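DUF1904 domain-containing protein (Vibrio cholerae O1 biovar eltor str. N16961, PDB 1U9D) is of unknown function, a DUF1904 domain protein whose family belongs to the macrophage migration inhibitory factor (MIF) clan. Local coordinates at residues A[20-25]-A[54-59]; A[65-70]-A[100-105]; A[41-46]-A[83-88]; A[71-76]-A[108-113]. All coordinates share one frame; numbering follows the deposited sequence.

Contact 1 (A[20-25]-A[54-59])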
loop_
_atom_site.group_PDB
_atom_site.type_symbol
_atom_site.label_atom_id
_atom_site.label_comp_id
_atom_site.label_asym_id
_atom_site.label_seq_id
_atom_site.Cartn_x
_atom_site.Cartn_y
_atom_site.Cartn_z
ATOM N N ARG A 20 15.570 -13.418 9.033
ATOM C CA ARG A 20 16.656 -14.125 9.683
ATOM C C ARG A 20 17.000 -15.366 8.876
ATOM O O ARG A 20 16.132 -16.176 8.622
ATOM C CB ARG A 20 16.263 -14.511 11.087
ATOM C CG ARG A 20 15.949 -13.348 11.933
ATOM C CD ARG A 20 15.635 -13.703 13.365
ATOM N NE ARG A 20 15.425 -12.472 14.103
ATOM C CZ ARG A 20 14.953 -12.396 15.336
ATOM N NH1 ARG A 20 14.609 -13.487 15.996
ATOM N NH2 ARG A 20 14.805 -11.198 15.884
ATOM N N PHE A 21 18.253 -15.481 8.456
ATOM C CA PHE A 21 18.687 -16.531 7.576
ATOM C C PHE A 21 19.406 -17.579 8.384
ATOM O O PHE A 21 20.417 -17.272 9.009
ATOM C CB PHE A 21 19.620 -15.933 6.527
ATOM C CG PHE A 21 18.927 -15.020 5.571
ATOM C CD1 PHE A 21 18.367 -15.519 4.410
ATOM C CD2 PHE A 21 18.775 -13.684 5.863
ATOM C CE1 PHE A 21 17.672 -14.678 3.521
ATOM C CE2 PHE A 21 18.081 -12.842 4.990
ATOM C CZ PHE A 21 17.540 -13.354 3.806
ATOM N N ARG A 22 18.884 -18.797 8.376
ATOM C CA ARG A 22 19.425 -19.895 9.161
ATOM C C ARG A 22 19.815 -21.033 8.228
ATOM O O ARG A 22 19.111 -21.300 7.255
ATOM C CB ARG A 22 18.365 -20.470 10.085
ATOM C CG ARG A 22 17.665 -19.509 10.967
ATOM C CD ARG A 22 17.064 -20.191 12.198
ATOM N NE ARG A 22 16.676 -19.126 13.066
ATOM C CZ ARG A 22 17.178 -18.891 14.255
ATOM N NH1 ARG A 22 18.073 -19.694 14.807
ATOM N NH2 ARG A 22 16.741 -17.844 14.901
ATOM N N ALA A 23 20.903 -21.728 8.558
ATOM C CA ALA A 23 21.353 -22.891 7.782
ATOM C C ALA A 23 21.607 -22.566 6.316
ATOM O O ALA A 23 21.332 -23.363 5.415
ATOM C CB ALA A 23 20.343 -24.045 7.930
ATOM N N VAL A 24 22.138 -21.376 6.079
ATOM C CA VAL A 24 22.447 -20.896 4.738
ATOM C C VAL A 24 23.898 -20.394 4.782
ATOM O O VAL A 24 24.292 -19.702 5.710
ATOM C CB VAL A 24 21.543 -19.731 4.286
ATOM C CG1 VAL A 24 20.188 -20.200 3.865
ATOM C CG2 VAL A 24 21.387 -18.725 5.381
ATOM N N GLU A 25 24.693 -20.737 3.785
ATOM C CA GLU A 25 26.071 -20.287 3.753
ATOM C C GLU A 25 26.142 -18.766 3.657
ATOM O O GLU A 25 25.327 -18.156 2.977
ATOM C CB GLU A 25 26.805 -20.928 2.588
ATOM C CG GLU A 25 28.311 -20.880 2.757
ATOM C CD GLU A 25 28.954 -19.798 1.920
ATOM O OE1 GLU A 25 29.919 -19.148 2.399
ATOM O OE2 GLU A 25 28.488 -19.605 0.775
ATOM N N GLU A 54 19.378 -10.599 8.841
ATOM C CA GLU A 54 20.307 -11.130 9.835
ATOM C C GLU A 54 20.802 -12.511 9.389
ATOM O O GLU A 54 20.014 -13.342 9.039
ATOM C CB GLU A 54 19.581 -11.234 11.182
ATOM C CG GLU A 54 20.350 -11.902 12.296
ATOM C CD GLU A 54 19.683 -11.763 13.665
ATOM O OE1 GLU A 54 20.296 -12.234 14.653
ATOM O OE2 GLU A 54 18.561 -11.196 13.784
ATOM N N LEU A 55 22.106 -12.743 9.403
ATOM C CA LEU A 55 22.672 -14.073 9.228
ATOM C C LEU A 55 22.925 -14.656 10.612
ATOM O O LEU A 55 23.669 -14.080 11.379
ATOM C CB LEU A 55 23.991 -13.988 8.481
ATOM C CG LEU A 55 24.782 -15.284 8.260
ATOM C CD1 LEU A 55 23.928 -16.313 7.570
ATOM C CD2 LEU A 55 26.059 -14.951 7.488
ATOM N N ILE A 56 22.330 -15.812 10.900
ATOM C CA ILE A 56 22.336 -16.386 12.237
ATOM C C ILE A 56 23.504 -17.362 12.250
ATOM O O ILE A 56 23.606 -18.174 11.360
ATOM C CB ILE A 56 20.982 -17.099 12.504
ATOM C CG1 ILE A 56 19.833 -16.093 12.472
ATOM C CG2 ILE A 56 20.992 -17.863 13.820
ATOM C CD1 ILE A 56 19.920 -15.048 13.508
ATOM N N ASN A 57 24.395 -17.296 13.235
ATOM C CA ASN A 57 25.655 -18.042 13.080
ATOM C C ASN A 57 25.827 -19.353 13.863
ATOM O O ASN A 57 26.906 -19.639 14.414
ATOM C CB ASN A 57 26.840 -17.095 13.224
ATOM C CG ASN A 57 27.079 -16.318 11.957
ATOM O OD1 ASN A 57 26.817 -15.104 11.876
ATOM N ND2 ASN A 57 27.538 -17.031 10.928
ATOM N N THR A 58 24.784 -20.172 13.788
ATOM C CA THR A 58 24.632 -21.369 14.600
ATOM C C THR A 58 24.916 -22.631 13.802
ATOM O O THR A 58 24.996 -22.612 12.571
ATOM C CB THR A 58 23.201 -21.455 15.125
ATOM O OG1 THR A 58 22.282 -21.344 14.038
ATOM C CG2 THR A 58 22.850 -20.264 16.011
ATOM N N GLN A 59 25.037 -23.741 14.519
ATOM C CA GLN A 59 25.319 -25.013 13.888
ATOM C C GLN A 59 24.125 -25.950 14.013
ATOM O O GLN A 59 23.524 -26.073 15.064
ATOM C CB GLN A 59 26.574 -25.650 14.475
ATOM C CG GLN A 59 27.909 -24.882 14.206
ATOM C CD GLN A 59 28.026 -24.207 12.825
ATOM O OE1 GLN A 59 27.661 -24.789 11.790
ATOM N NE2 GLN A 59 28.571 -22.985 12.810
HETATM O O HOH W 1 16.564 -9.591 13.533
#

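Contact 2 (A[65-70]-A[100-105])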
loop_
_atom_site.group_PDB
_atom_site.type_symbol
_atom_site.label_atom_id
_atom_site.label_comp_id
_atom_site.label_asym_id
_atom_site.label_seq_id
_atom_site.Cartn_x
_atom_site.Cartn_y
_atom_site.Cartn_z
ATOM N N GLY A 65 20.165 -34.208 6.079
ATOM C CA GLY A 65 20.710 -32.917 5.749
ATOM C C GLY A 65 19.790 -31.790 6.184
ATOM O O GLY A 65 18.553 -31.953 6.214
ATOM N N VAL A 66 20.398 -30.650 6.487
ATOM C CA VAL A 66 19.705 -29.493 6.989
ATOM C C VAL A 66 19.326 -28.628 5.798
ATOM O O VAL A 66 20.175 -28.332 4.968
ATOM C CB VAL A 66 20.617 -28.645 7.885
ATOM C CG1 VAL A 66 19.833 -27.476 8.406
ATOM C CG2 VAL A 66 21.190 -29.470 9.028
ATOM N N TYR A 67 18.079 -28.198 5.737
ATOM C CA TYR A 67 17.640 -27.324 4.660
ATOM C C TYR A 67 17.635 -25.881 5.126
ATOM O O TYR A 67 17.431 -25.614 6.299
ATOM C CB TYR A 67 16.263 -27.728 4.184
ATOM C CG TYR A 67 16.260 -29.101 3.569
ATOM C CD1 TYR A 67 16.708 -29.290 2.263
ATOM C CD2 TYR A 67 15.878 -30.211 4.303
ATOM C CE1 TYR A 67 16.743 -30.546 1.686
ATOM C CE2 TYR A 67 15.904 -31.485 3.732
ATOM C CZ TYR A 67 16.341 -31.640 2.423
ATOM O OH TYR A 67 16.375 -32.882 1.837
ATOM N N PRO A 68 17.835 -24.957 4.214
ATOM C CA PRO A 68 17.860 -23.539 4.592
ATOM C C PRO A 68 16.510 -23.040 5.096
ATOM O O PRO A 68 15.466 -23.562 4.718
ATOM C CB PRO A 68 18.332 -22.851 3.326
ATOM C CG PRO A 68 18.093 -23.763 2.242
ATOM C CD PRO A 68 18.004 -25.151 2.762
HETATM N N MSE A 69 16.525 -22.075 6.017
HETATM C CA MSE A 69 15.290 -21.500 6.512
HETATM C C MSE A 69 15.418 -20.004 6.666
HETATM O O MSE A 69 16.450 -19.533 7.127
HETATM C CB MSE A 69 14.917 -22.048 7.862
HETATM C CG MSE A 69 13.616 -21.435 8.395
HETATM SE SE MSE A 69 13.313 -22.000 10.187
HETATM C CE MSE A 69 12.196 -23.590 9.775
ATOM N N VAL A 70 14.352 -19.294 6.306
ATOM C CA VAL A 70 14.276 -17.865 6.510
ATOM C C VAL A 70 13.082 -17.649 7.428
ATOM O O VAL A 70 11.974 -18.090 7.111
ATOM C CB VAL A 70 14.045 -17.111 5.207
ATOM C CG1 VAL A 70 13.964 -15.599 5.471
ATOM C CG2 VAL A 70 15.133 -17.452 4.201
ATOM N N ASP A 100 15.483 -26.771 -6.946
ATOM C CA ASP A 100 14.829 -27.830 -6.179
ATOM C C ASP A 100 15.404 -28.003 -4.779
ATOM O O ASP A 100 15.044 -28.954 -4.075
ATOM C CB ASP A 100 14.899 -29.154 -6.955
ATOM C CG ASP A 100 13.525 -29.730 -7.258
ATOM O OD1 ASP A 100 12.579 -28.940 -7.491
ATOM O OD2 ASP A 100 13.301 -30.962 -7.284
ATOM N N SER A 101 16.299 -27.097 -4.380
ATOM C CA SER A 101 16.658 -26.932 -2.978
ATOM C C SER A 101 15.336 -26.762 -2.267
ATOM O O SER A 101 14.360 -26.389 -2.899
ATOM C CB SER A 101 17.543 -25.693 -2.782
ATOM O OG SER A 101 16.976 -24.551 -3.421
ATOM N N HIS A 102 15.279 -27.049 -0.976
ATOM C CA HIS A 102 13.993 -27.081 -0.274
ATOM C C HIS A 102 13.790 -26.018 0.829
ATOM O O HIS A 102 13.673 -26.331 2.003
ATOM C CB HIS A 102 13.797 -28.484 0.282
ATOM C CG HIS A 102 13.680 -29.521 -0.787
ATOM N ND1 HIS A 102 12.690 -29.479 -1.746
ATOM C CD2 HIS A 102 14.446 -30.596 -1.079
ATOM C CE1 HIS A 102 12.837 -30.504 -2.570
ATOM N NE2 HIS A 102 13.898 -31.196 -2.187
ATOM N N LEU A 103 13.710 -24.766 0.428
ATOM C CA LEU A 103 13.730 -23.663 1.371
ATOM C C LEU A 103 12.468 -23.648 2.231
ATOM O O LEU A 103 11.373 -23.794 1.704
ATOM C CB LEU A 103 13.832 -22.335 0.625
ATOM C CG LEU A 103 13.905 -21.098 1.528
ATOM C CD1 LEU A 103 15.245 -20.972 2.195
ATOM C CD2 LEU A 103 13.581 -19.828 0.751
ATOM N N ALA A 104 12.630 -23.460 3.539
ATOM C CA ALA A 104 11.513 -23.163 4.427
ATOM C C ALA A 104 11.463 -21.640 4.666
ATOM O O ALA A 104 12.489 -21.025 4.879
ATOM C CB ALA A 104 11.694 -23.867 5.753
ATOM N N VAL A 105 10.285 -21.038 4.624
ATOM C CA VAL A 105 10.128 -19.617 4.957
ATOM C C VAL A 105 9.043 -19.612 6.009
ATOM O O VAL A 105 7.948 -20.132 5.767
ATOM C CB VAL A 105 9.682 -18.770 3.770
ATOM C CG1 VAL A 105 9.433 -17.330 4.229
ATOM C CG2 VAL A 105 10.696 -18.784 2.614
#

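Contact 3 (A[41-46]-A[83-88])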
loop_
_atom_site.group_PDB
_atom_site.type_symbol
_atom_site.label_atom_id
_atom_site.label_comp_id
_atom_site.label_asym_id
_atom_site.label_seq_id
_atom_site.Cartn_x
_atom_site.Cartn_y
_atom_site.Cartn_z
ATOM N N SER A 41 10.976 -4.485 -1.329
ATOM C CA SER A 41 10.549 -3.113 -1.074
ATOM C C SER A 41 9.595 -2.643 -2.181
ATOM O O SER A 41 8.627 -1.941 -1.899
ATOM C CB SER A 41 11.734 -2.169 -0.874
ATOM O OG SER A 41 12.578 -2.157 -1.988
ATOM N N SER A 42 9.859 -3.070 -3.418
ATOM C CA SER A 42 8.962 -2.832 -4.551
ATOM C C SER A 42 7.629 -3.539 -4.376
ATOM O O SER A 42 6.555 -2.937 -4.517
ATOM C CB SER A 42 9.582 -3.359 -5.843
ATOM O OG SER A 42 10.754 -2.656 -6.171
ATOM N N LEU A 43 7.705 -4.829 -4.088
ATOM C CA LEU A 43 6.515 -5.641 -3.928
ATOM C C LEU A 43 5.573 -5.106 -2.858
ATOM O O LEU A 43 4.379 -5.076 -3.069
ATOM C CB LEU A 43 6.894 -7.063 -3.584
ATOM C CG LEU A 43 5.695 -7.983 -3.436
ATOM C CD1 LEU A 43 5.107 -8.283 -4.821
ATOM C CD2 LEU A 43 6.082 -9.231 -2.694
ATOM N N LEU A 44 6.120 -4.691 -1.722
ATOM C CA LEU A 44 5.331 -4.304 -0.559
ATOM C C LEU A 44 5.123 -2.805 -0.442
ATOM O O LEU A 44 4.417 -2.351 0.464
ATOM C CB LEU A 44 5.986 -4.836 0.705
ATOM C CG LEU A 44 6.240 -6.335 0.603
ATOM C CD1 LEU A 44 6.963 -6.821 1.816
ATOM C CD2 LEU A 44 4.935 -7.147 0.368
ATOM N N SER A 45 5.728 -2.064 -1.369
ATOM C CA SER A 45 5.642 -0.609 -1.442
ATOM C C SER A 45 6.053 -0.018 -0.108
ATOM O O SER A 45 5.413 0.860 0.433
ATOM C CB SER A 45 4.235 -0.184 -1.881
ATOM O OG SER A 45 3.976 -0.695 -3.184
ATOM N N THR A 46 7.152 -0.532 0.419
ATOM C CA THR A 46 7.629 -0.162 1.734
ATOM C C THR A 46 9.043 0.430 1.613
ATOM O O THR A 46 9.810 0.086 0.709
ATOM C CB THR A 46 7.565 -1.418 2.636
ATOM O OG1 THR A 46 6.215 -1.587 3.119
ATOM C CG2 THR A 46 8.400 -1.270 3.904
ATOM N N ASP A 83 1.857 -15.046 1.093
ATOM C CA ASP A 83 2.174 -16.063 0.100
ATOM C C ASP A 83 3.109 -15.557 -0.999
ATOM O O ASP A 83 3.982 -16.291 -1.450
ATOM C CB ASP A 83 0.910 -16.566 -0.616
ATOM C CG ASP A 83 -0.072 -17.286 0.283
ATOM O OD1 ASP A 83 0.213 -17.696 1.439
ATOM O OD2 ASP A 83 -1.242 -17.498 -0.135
ATOM N N GLN A 84 2.891 -14.326 -1.469
ATOM C CA GLN A 84 3.750 -13.737 -2.499
ATOM C C GLN A 84 5.167 -13.506 -2.012
ATOM O O GLN A 84 6.142 -13.719 -2.738
ATOM C CB GLN A 84 3.144 -12.421 -2.996
ATOM C CG GLN A 84 2.129 -12.620 -4.112
ATOM C CD GLN A 84 2.764 -12.405 -5.463
ATOM O OE1 GLN A 84 3.013 -11.253 -5.868
ATOM N NE2 GLN A 84 3.089 -13.499 -6.143
ATOM N N ILE A 85 5.286 -13.078 -0.760
ATOM C CA ILE A 85 6.597 -12.844 -0.180
ATOM C C ILE A 85 7.370 -14.121 -0.088
ATOM O O ILE A 85 8.561 -14.148 -0.376
ATOM C CB ILE A 85 6.499 -12.191 1.206
ATOM C CG1 ILE A 85 5.898 -10.807 1.107
ATOM C CG2 ILE A 85 7.893 -12.116 1.848
ATOM C CD1 ILE A 85 5.368 -10.304 2.418
ATOM N N ALA A 86 6.708 -15.171 0.379
ATOM C CA ALA A 86 7.315 -16.467 0.461
ATOM C C ALA A 86 7.800 -16.885 -0.918
ATOM O O ALA A 86 8.879 -17.435 -1.061
ATOM C CB ALA A 86 6.325 -17.474 1.001
ATOM N N GLN A 87 7.003 -16.627 -1.936
ATOM C CA GLN A 87 7.406 -17.009 -3.295
ATOM C C GLN A 87 8.632 -16.227 -3.803
ATOM O O GLN A 87 9.527 -16.825 -4.398
ATOM C CB GLN A 87 6.232 -16.927 -4.261
ATOM C CG GLN A 87 6.402 -17.738 -5.565
ATOM C CD GLN A 87 6.561 -19.243 -5.318
ATOM O OE1 GLN A 87 5.585 -19.927 -4.983
ATOM N NE2 GLN A 87 7.796 -19.755 -5.459
ATOM N N VAL A 88 8.711 -14.932 -3.513
ATOM C CA VAL A 88 9.881 -14.114 -3.893
ATOM C C VAL A 88 11.185 -14.602 -3.242
ATOM O O VAL A 88 12.206 -14.797 -3.908
ATOM C CB VAL A 88 9.679 -12.632 -3.533
ATOM C CG1 VAL A 88 11.012 -11.844 -3.683
ATOM C CG2 VAL A 88 8.573 -12.023 -4.377
#

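Contact 4 (A[71-76]-A[108-113])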
loop_
_atom_site.group_PDB
_atom_site.type_symbol
_atom_site.label_atom_id
_atom_site.label_comp_id
_atom_site.label_asym_id
_atom_site.label_seq_id
_atom_site.Cartn_x
_atom_site.Cartn_y
_atom_site.Cartn_z
ATOM N N GLU A 71 13.323 -17.023 8.569
ATOM C CA GLU A 71 12.282 -16.651 9.496
ATOM C C GLU A 71 11.995 -15.193 9.217
ATOM O O GLU A 71 12.934 -14.415 9.042
ATOM C CB GLU A 71 12.753 -16.768 10.927
ATOM C CG GLU A 71 12.844 -18.167 11.490
ATOM C CD GLU A 71 13.374 -18.149 12.912
ATOM O OE1 GLU A 71 14.287 -17.343 13.195
ATOM O OE2 GLU A 71 12.864 -18.911 13.747
ATOM N N VAL A 72 10.723 -14.831 9.162
ATOM C CA VAL A 72 10.325 -13.435 8.913
ATOM C C VAL A 72 9.553 -13.028 10.141
ATOM O O VAL A 72 8.489 -13.574 10.426
ATOM C CB VAL A 72 9.478 -13.289 7.679
ATOM C CG1 VAL A 72 9.032 -11.849 7.476
ATOM C CG2 VAL A 72 10.227 -13.783 6.446
ATOM N N LEU A 73 10.111 -12.123 10.928
ATOM C CA LEU A 73 9.410 -11.614 12.082
ATOM C C LEU A 73 8.796 -10.302 11.644
ATOM O O LEU A 73 9.499 -9.430 11.146
ATOM C CB LEU A 73 10.334 -11.402 13.255
ATOM C CG LEU A 73 10.780 -12.727 13.857
ATOM C CD1 LEU A 73 12.049 -13.187 13.202
ATOM C CD2 LEU A 73 10.937 -12.594 15.387
ATOM N N TRP A 74 7.482 -10.186 11.748
ATOM C CA TRP A 74 6.833 -8.985 11.212
ATOM C C TRP A 74 5.497 -8.695 11.851
ATOM O O TRP A 74 5.037 -9.478 12.630
ATOM C CB TRP A 74 6.696 -9.124 9.698
ATOM C CG TRP A 74 5.660 -10.120 9.222
ATOM C CD1 TRP A 74 5.063 -11.129 9.936
ATOM C CD2 TRP A 74 5.122 -10.198 7.905
ATOM N NE1 TRP A 74 4.169 -11.808 9.141
ATOM C CE2 TRP A 74 4.184 -11.249 7.890
ATOM C CE3 TRP A 74 5.332 -9.469 6.730
ATOM C CZ2 TRP A 74 3.467 -11.587 6.755
ATOM C CZ3 TRP A 74 4.617 -9.800 5.606
ATOM C CH2 TRP A 74 3.701 -10.857 5.625
ATOM N N PHE A 75 4.861 -7.579 11.511
ATOM C CA PHE A 75 3.521 -7.287 12.055
ATOM C C PHE A 75 2.384 -7.995 11.357
ATOM O O PHE A 75 1.230 -7.959 11.830
ATOM C CB PHE A 75 3.231 -5.783 12.005
ATOM C CG PHE A 75 4.109 -4.963 12.892
ATOM C CD1 PHE A 75 4.397 -5.374 14.161
ATOM C CD2 PHE A 75 4.607 -3.733 12.457
ATOM C CE1 PHE A 75 5.192 -4.600 15.001
ATOM C CE2 PHE A 75 5.391 -2.947 13.293
ATOM C CZ PHE A 75 5.700 -3.385 14.548
ATOM N N GLY A 76 2.656 -8.603 10.213
ATOM C CA GLY A 76 1.614 -9.330 9.520
ATOM C C GLY A 76 1.120 -8.566 8.291
ATOM O O GLY A 76 0.998 -7.337 8.284
ATOM N N ILE A 108 6.565 -15.170 11.615
ATOM C CA ILE A 108 6.195 -15.130 13.007
ATOM C C ILE A 108 5.599 -13.752 13.281
ATOM O O ILE A 108 6.272 -12.775 13.100
ATOM C CB ILE A 108 7.403 -15.419 13.894
ATOM C CG1 ILE A 108 7.851 -16.888 13.696
ATOM C CG2 ILE A 108 7.060 -15.177 15.368
ATOM C CD1 ILE A 108 9.284 -17.117 13.962
ATOM N N PRO A 109 4.325 -13.694 13.651
ATOM C CA PRO A 109 3.648 -12.425 13.935
ATOM C C PRO A 109 4.108 -11.786 15.244
ATOM O O PRO A 109 4.207 -12.454 16.261
ATOM C CB PRO A 109 2.180 -12.846 14.043
ATOM C CG PRO A 109 2.251 -14.205 14.581
ATOM C CD PRO A 109 3.395 -14.824 13.815
ATOM N N LEU A 110 4.419 -10.494 15.190
ATOM C CA LEU A 110 4.690 -9.674 16.349
ATOM C C LEU A 110 3.489 -8.749 16.538
ATOM O O LEU A 110 2.836 -8.359 15.568
ATOM C CB LEU A 110 5.911 -8.805 16.109
ATOM C CG LEU A 110 7.243 -9.533 15.881
ATOM C CD1 LEU A 110 8.303 -8.556 15.429
ATOM C CD2 LEU A 110 7.671 -10.232 17.159
ATOM N N GLN A 111 3.179 -8.423 17.782
ATOM C CA GLN A 111 2.080 -7.497 18.082
ATOM C C GLN A 111 2.574 -6.071 18.001
ATOM O O GLN A 111 3.577 -5.711 18.601
ATOM C CB GLN A 111 1.538 -7.773 19.496
ATOM C CG GLN A 111 0.718 -9.015 19.553
ATOM C CD GLN A 111 -0.644 -8.816 18.953
ATOM O OE1 GLN A 111 -1.214 -7.728 19.071
ATOM N NE2 GLN A 111 -1.170 -9.852 18.283
ATOM N N ARG A 112 1.863 -5.215 17.290
ATOM C CA ARG A 112 2.254 -3.819 17.277
ATOM C C ARG A 112 2.272 -3.181 18.656
ATOM O O ARG A 112 3.097 -2.318 18.891
ATOM C CB ARG A 112 1.312 -3.015 16.383
ATOM C CG ARG A 112 1.516 -3.231 14.919
ATOM C CD ARG A 112 0.388 -2.586 14.055
ATOM N NE ARG A 112 0.729 -2.772 12.646
ATOM C CZ ARG A 112 1.498 -1.955 11.943
ATOM N NH1 ARG A 112 1.974 -0.829 12.468
ATOM N NH2 ARG A 112 1.781 -2.255 10.692
ATOM N N THR A 113 1.367 -3.564 19.557
ATOM C CA THR A 113 1.340 -2.978 20.910
ATOM C C THR A 113 2.473 -3.454 21.820
ATOM O O THR A 113 2.586 -2.957 22.946
ATOM C CB THR A 113 0.028 -3.307 21.672
ATOM O OG1 THR A 113 -0.217 -4.712 21.624
ATOM C CG2 THR A 113 -1.171 -2.656 21.020
HETATM O O HOH W 2 0.470 -8.002 14.344
HETATM O O HOH W 3 1.316 -4.901 9.241
#

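Contact 1 (A[20-25]-A[54-59])
Glu54 opens the contact, in the parallel pair of strands that bounds a beta-alpha-beta unit. Its carbonyl O accepts from Phe21 N at 2.8 Å, nearly along the C=O axis. The same oxygen sits at the edge of the Phe21 ring, in its plane. The Glu54 side chain is fully extended, with CG anti to the backbone N (chi1 174°). It runs alongside Arg20 in the same direction. Glu54 OE2 and Arg20 NE are 3.4 Å apart and form a salt bridge. The oxygen lies well out of the guanidinium plane, so this pairing is of charges only. A water in that plane makes the directed link: it accepts from Arg20 NE and donates to Glu54 OE2 at 2.6 Å. Leu55 turns to the sheet face of Phe21. Its CD1 lies 4.1 Å from Val24 CG2, the two side chains sliding past each other in opposite directions. Ile56 N closes the pairing with a bond to Phe21 O at 3.1 Å. Its side chain lies over one face of the Arg22 guanidinium, with CG2 3.6 Å from Arg22 NH1. The polar end of Arg22 is held by a salt bridge to Glu71. Strand 52-55 is outermost in the sheet within this chain. Strand 18-22 lies between it and antiparallel strand 69-74, and helix 26-44 covers Phe21 and Leu55 through Val29.

Contact 2 (A[65-70]-A[100-105])
The two segments run parallel, 23° apart, and lead into strands 69-74 and 104-109, the two strands of a beta-alpha-beta unit. Ala104 is gripped from both of its polar backbone atoms. Its N donates to Pro68 O at 3.1 Å, almost straight at 177°. Its O accepts from Val70 N at 2.9 Å and also takes a CA-H...O contact from Met69. Both hydrogen bonds lie in the carbonyl planes. The pairing begins at the Pro68 carbonyl; the proline nitrogen has no hydrogen to donate.

Leu103 carries the apolar part. Its CG is anti to the backbone N. It crosses Pro68 and Val70 obliquely, with its CD1 3.8 Å from Pro68 CB and also near Val70 CG2. Ile89, Thr90 and Ile93 of helix 79-97 pack against the same leucine. Met69, a selenomethionine, shares the other sheet face with Ala104; its chain bends at chi3 and brings CE near Ala104 CB. Before the strands start, Tyr67 and His102 point the same way side by side. They form an offset edge-to-face pair, planes at 74°, with the imidazole edge toward the phenol face. The closest ring atoms are His102 CD2 and Tyr67 CE1, at 3.6 Å.

Contact 3 (A[41-46]-A[83-88])
Helices 26-44 and 79-97, each the crossover helix of a beta-alpha-beta unit, meet here through a small apolar patch near the C-terminal end of the first. Leu43 and Leu44 supply one side; Ile85 and Val88, with Gln84 at the edge, supply the other. The CB of Leu43 is directed toward helix 79-97, and CG is anti to the backbone N (chi1 -179°). Its two methyls then divide the work. Leu43 CD2 meets Val88 CG2 tip to tip at 4.1 Å and also touches Ile85 CG1, where the two side chains cross obliquely. CD1 lies against Gln84 OE1, where the glutamine chain bends at chi2. Gln84 is exposed, so this flank of the patch faces the surface.

Leu44 takes the other first torsion, with CG anti to the carbonyl carbon (chi1 -53°). It lies across Ile85 at about a right angle. Both methyls touch the end of the isoleucine: Leu44 CD2 is 3.8 Å from Ile85 CD1, and Leu44 CD1 is 3.9 Å from the same atom. Ile85 is buried. Phe107 of strand 104-109 and Leu40 also touch it, which places it between helix 26-44 and the sheet.

Just past the leucines, helix 26-44 ends in a Schellman motif. Ser45 is its C-prime residue, with positive phi, and packs on Ile28 of the second subunit. In the motif Thr46 N donates to Ser41 O at 3.1 Å.

Contact 4 (A[71-76]-A[108-113])
The Phe75 ring carries Arg112 CG over the centre of one face, 3.7 Å from the ring centroid, a CH-pi contact. Leu110 O lies at the ring edge, in its plane. The extended Arg112 chain crosses Phe75 at about a right angle. Its guanidinium sets one face on Phe75 CD2, which is 3.6 Å from Arg112 CZ, with the two planes 38° apart. A water at the guanidinium edge accepts from Arg112 NH2 and donates to Gly76 O. The Trp74 indole has Gly76 CA on one face and Val72 CG1 on the opposite face, both toward the rim.

Before Phe75 and Arg112, the parallel strands of beta-alpha-beta unit 69-74, 79-97, 104-109 pair at their C-terminal ends. Ile108 N donates to Val72 O at 2.8 Å, Trp74 N to Ile108 O, and Leu110 N to Trp74 O at 2.8 Å. Leu110 CD1 reaches Leu73 CB at 4.1 Å.

Beyond the strands, a second water extends the link, donating to both Phe75 O and Leu110 O. Arg112 NH2 also makes weak bonds to Phe11 O and Asn14 O. Its positive charge is probably offset in part by these oxygens, while its carbon chain packs on the ring.

How the contacts relate
Contacts 2 and 4 hold the same pair of strands, 69-74 and 104-109, at their beginning and end. Contact 1 pairs the other two strands of the sheet. A probable hydrogen bond, Arg22 N to Met69 O, joins it to contact 2, and the Arg22-Glu71 salt bridge joins it to contact 4. Contacts 1 and 4 are surface contacts, and there water and charged groups add to the backbone pairing. Contact 2 is partly buried and relies on backbone bonds with apolar and aromatic packing. Contact 3, also partly buried, joins two helices by apolar side chains. It meets contact 4 where Ile85 CD1 touches Trp74 CZ3, bringing helix 79-97 against the sheet.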